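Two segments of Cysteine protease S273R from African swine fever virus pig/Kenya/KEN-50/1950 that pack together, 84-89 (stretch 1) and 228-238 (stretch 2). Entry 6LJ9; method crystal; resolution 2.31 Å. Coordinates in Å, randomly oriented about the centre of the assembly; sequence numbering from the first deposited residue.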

# COMPACT_ATOMS: atom_id res chain seq x y z
N ASN B 84 -2.25 -30.36 -7.67
CA ASN B 84 -2.58 -31.02 -8.92
C ASN B 84 -2.75 -29.95 -9.98
O ASN B 84 -2.77 -28.75 -9.69
CB ASN B 84 -3.83 -31.90 -8.80
CG ASN B 84 -5.07 -31.10 -8.43
OD1 ASN B 84 -5.76 -30.58 -9.30
ND2 ASN B 84 -5.36 -31.03 -7.14
N THR B 85 -2.87 -30.38 -11.23
CA THR B 85 -2.94 -29.47 -12.36
C THR B 85 -4.38 -29.19 -12.80
O THR B 85 -4.60 -28.69 -13.91
CB THR B 85 -2.10 -30.02 -13.53
OG1 THR B 85 -1.77 -28.96 -14.43
CG2 THR B 85 -2.85 -31.10 -14.27
N GLY B 86 -5.35 -29.47 -11.93
CA GLY B 86 -6.74 -29.23 -12.28
C GLY B 86 -6.99 -27.77 -12.59
O GLY B 86 -6.33 -26.87 -12.07
N LEU B 87 -7.98 -27.54 -13.46
CA LEU B 87 -8.26 -26.19 -13.92
C LEU B 87 -8.93 -25.36 -12.83
O LEU B 87 -9.72 -25.87 -12.02
CB LEU B 87 -9.16 -26.22 -15.16
CG LEU B 87 -8.68 -27.04 -16.35
CD1 LEU B 87 -9.48 -26.69 -17.60
CD2 LEU B 87 -7.20 -26.84 -16.59
N LEU B 88 -8.61 -24.08 -12.82
CA LEU B 88 -9.19 -23.14 -11.86
C LEU B 88 -10.62 -22.81 -12.26
O LEU B 88 -10.94 -22.65 -13.44
CB LEU B 88 -8.35 -21.87 -11.79
CG LEU B 88 -7.37 -21.74 -10.63
CD1 LEU B 88 -6.52 -23.00 -10.49
CD2 LEU B 88 -6.48 -20.52 -10.81
N THR B 89 -11.49 -22.69 -11.25
CA THR B 89 -12.86 -22.27 -11.45
C THR B 89 -13.01 -20.79 -11.10
O THR B 89 -12.09 -20.15 -10.58
CB THR B 89 -13.82 -23.12 -10.61
OG1 THR B 89 -13.56 -22.91 -9.21
CG2 THR B 89 -13.63 -24.60 -10.92
N SER B 228 1.63 -25.77 -21.53
CA SER B 228 0.71 -26.77 -21.01
C SER B 228 -0.73 -26.39 -21.38
O SER B 228 -0.99 -25.34 -21.97
CB SER B 228 0.87 -26.91 -19.49
OG SER B 228 0.53 -25.70 -18.82
N GLN B 229 -1.67 -27.26 -21.02
CA GLN B 229 -3.09 -27.02 -21.26
C GLN B 229 -3.84 -26.72 -19.97
O GLN B 229 -5.08 -26.74 -19.98
CB GLN B 229 -3.72 -28.22 -21.96
CG GLN B 229 -3.09 -28.58 -23.29
CD GLN B 229 -3.69 -29.85 -23.89
OE1 GLN B 229 -4.38 -30.60 -23.20
NE2 GLN B 229 -3.43 -30.08 -25.17
N THR B 230 -3.14 -26.44 -18.88
CA THR B 230 -3.76 -26.41 -17.56
C THR B 230 -3.46 -25.17 -16.73
O THR B 230 -4.22 -24.89 -15.79
CB THR B 230 -3.33 -27.63 -16.74
OG1 THR B 230 -1.90 -27.62 -16.58
CG2 THR B 230 -3.73 -28.92 -17.42
N GLU B 231 -2.39 -24.43 -17.01
CA GLU B 231 -1.90 -23.41 -16.09
C GLU B 231 -2.31 -21.99 -16.47
O GLU B 231 -1.74 -21.04 -15.92
CB GLU B 231 -0.38 -23.51 -15.98
CG GLU B 231 0.11 -24.90 -15.62
CD GLU B 231 -0.51 -25.42 -14.35
OE1 GLU B 231 -0.33 -24.78 -13.29
OE2 GLU B 231 -1.20 -26.46 -14.40
N CYS B 232 -3.29 -21.83 -17.36
CA CYS B 232 -3.73 -20.48 -17.70
C CYS B 232 -4.34 -19.76 -16.51
O CYS B 232 -4.24 -18.54 -16.40
CB CYS B 232 -4.74 -20.54 -18.86
SG CYS B 232 -6.16 -21.61 -18.56
N GLY B 233 -4.97 -20.51 -15.60
CA GLY B 233 -5.49 -19.95 -14.37
C GLY B 233 -4.39 -19.40 -13.49
O GLY B 233 -4.39 -18.21 -13.13
N PRO B 234 -3.43 -20.25 -13.11
CA PRO B 234 -2.27 -19.74 -12.35
C PRO B 234 -1.51 -18.64 -13.06
O PRO B 234 -0.99 -17.73 -12.40
CB PRO B 234 -1.41 -20.99 -12.15
CG PRO B 234 -2.39 -22.11 -12.17
CD PRO B 234 -3.45 -21.72 -13.16
N TYR B 235 -1.41 -18.70 -14.39
CA TYR B 235 -0.75 -17.63 -15.14
C TYR B 235 -1.45 -16.30 -14.94
O TYR B 235 -0.80 -15.27 -14.69
CB TYR B 235 -0.69 -17.98 -16.63
CG TYR B 235 0.60 -18.63 -17.08
CD1 TYR B 235 1.77 -17.89 -17.21
CD2 TYR B 235 0.64 -19.98 -17.41
CE1 TYR B 235 2.94 -18.48 -17.63
CE2 TYR B 235 1.81 -20.58 -17.83
CZ TYR B 235 2.96 -19.82 -17.94
OH TYR B 235 4.12 -20.42 -18.37
N SER B 236 -2.78 -16.29 -15.03
CA SER B 236 -3.53 -15.04 -14.92
C SER B 236 -3.45 -14.47 -13.51
O SER B 236 -3.33 -13.25 -13.34
CB SER B 236 -4.98 -15.26 -15.33
OG SER B 236 -5.07 -15.83 -16.62
N LEU B 237 -3.52 -15.33 -12.50
CA LEU B 237 -3.43 -14.86 -11.12
C LEU B 237 -2.02 -14.37 -10.80
O LEU B 237 -1.85 -13.40 -10.05
CB LEU B 237 -3.85 -15.96 -10.16
CG LEU B 237 -5.35 -16.23 -10.02
CD1 LEU B 237 -5.59 -17.42 -9.13
CD2 LEU B 237 -6.06 -15.00 -9.47
N PHE B 238 -1.00 -15.03 -11.34
CA PHE B 238 0.38 -14.63 -11.07
C PHE B 238 0.69 -13.26 -11.66
O PHE B 238 1.44 -12.48 -11.08
CB PHE B 238 1.35 -15.67 -11.60
CG PHE B 238 2.80 -15.30 -11.42
CD1 PHE B 238 3.44 -15.53 -10.22
CD2 PHE B 238 3.52 -14.73 -12.46
CE1 PHE B 238 4.78 -15.19 -10.05
CE2 PHE B 238 4.85 -14.38 -12.30
CZ PHE B 238 5.48 -14.62 -11.09
O HOH W 1 -6.21 -23.22 -14.58

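Stretch 1 has no regular secondary structure and lies against the loop and first helical turns of stretch 2, and the two together bury 340 Å² of surface. Polar contacts dominate at its start, apolar ones toward its end, and a water links the backbones at L88.

N84 makes no contact with stretch 2; its CA-to-CB bond points away. Its OD1 instead accepts a hydrogen bond from the backbone N of G86 at 2.9 Å.

T85 supplies the direct hydrogen bond across the interface. With chi1 in the t rotamer, its OG1 donates to OE2 of E231 at 2.6 Å. The CA-to-CB bond of E231 points away from stretch 1, but its three chi angles, all near -60°, fold the chain back so that the carboxylate meets the threonine. Within stretch 2, OG1 of T230 also donates to OE2 of E231, again at 2.6 Å, so two threonine hydroxyls converge on one carboxylate oxygen. They are themselves very close, with T85 OG1 and T230 OG1 2.5 Å apart. Each threonine offers a hydroxyl near its backbone, and the longer glutamate has the reach to return its carboxylate to them.

G86 contributes almost nothing to the contact, but its lack of a side chain matters locally: a CB here would lie 2.8 Å from OD1 of N84, the atom that accepts its NH.

At L87 the contact becomes apolar. Its CA-to-CB bond runs sideways, yet the m,t rotamer brings CD2 to 3.6 Å from CA of T230 and 4.0 Å from CB of T230. The leucine thus covers the aliphatic part of a threonine whose hydroxyl is engaged with E231.

L88 is buried, and its CA-to-CB bond points toward stretch 2, where it loses 76 Å² to the contact, the largest share of any residue. Its CD2 lies 3.6 Å from C of G233, 4.0 Å from CD of P234 and 3.6 Å from CD1 of L237, so the methyl packs against the first turns of the helix. G233 makes this close approach possible, since a CB there would point toward stretch 1 and come within 2.8 Å of CD2 of L88. The backbone is tied in by water 1, which accepts from N of L88 at 3.1 Å, donates to O of T230 at 2.9 Å, and accepts a weak hydrogen bond from N of G233 at 3.1 Å.

T89 leaves the interface; its side chain caps a helix that begins just beyond the stretch.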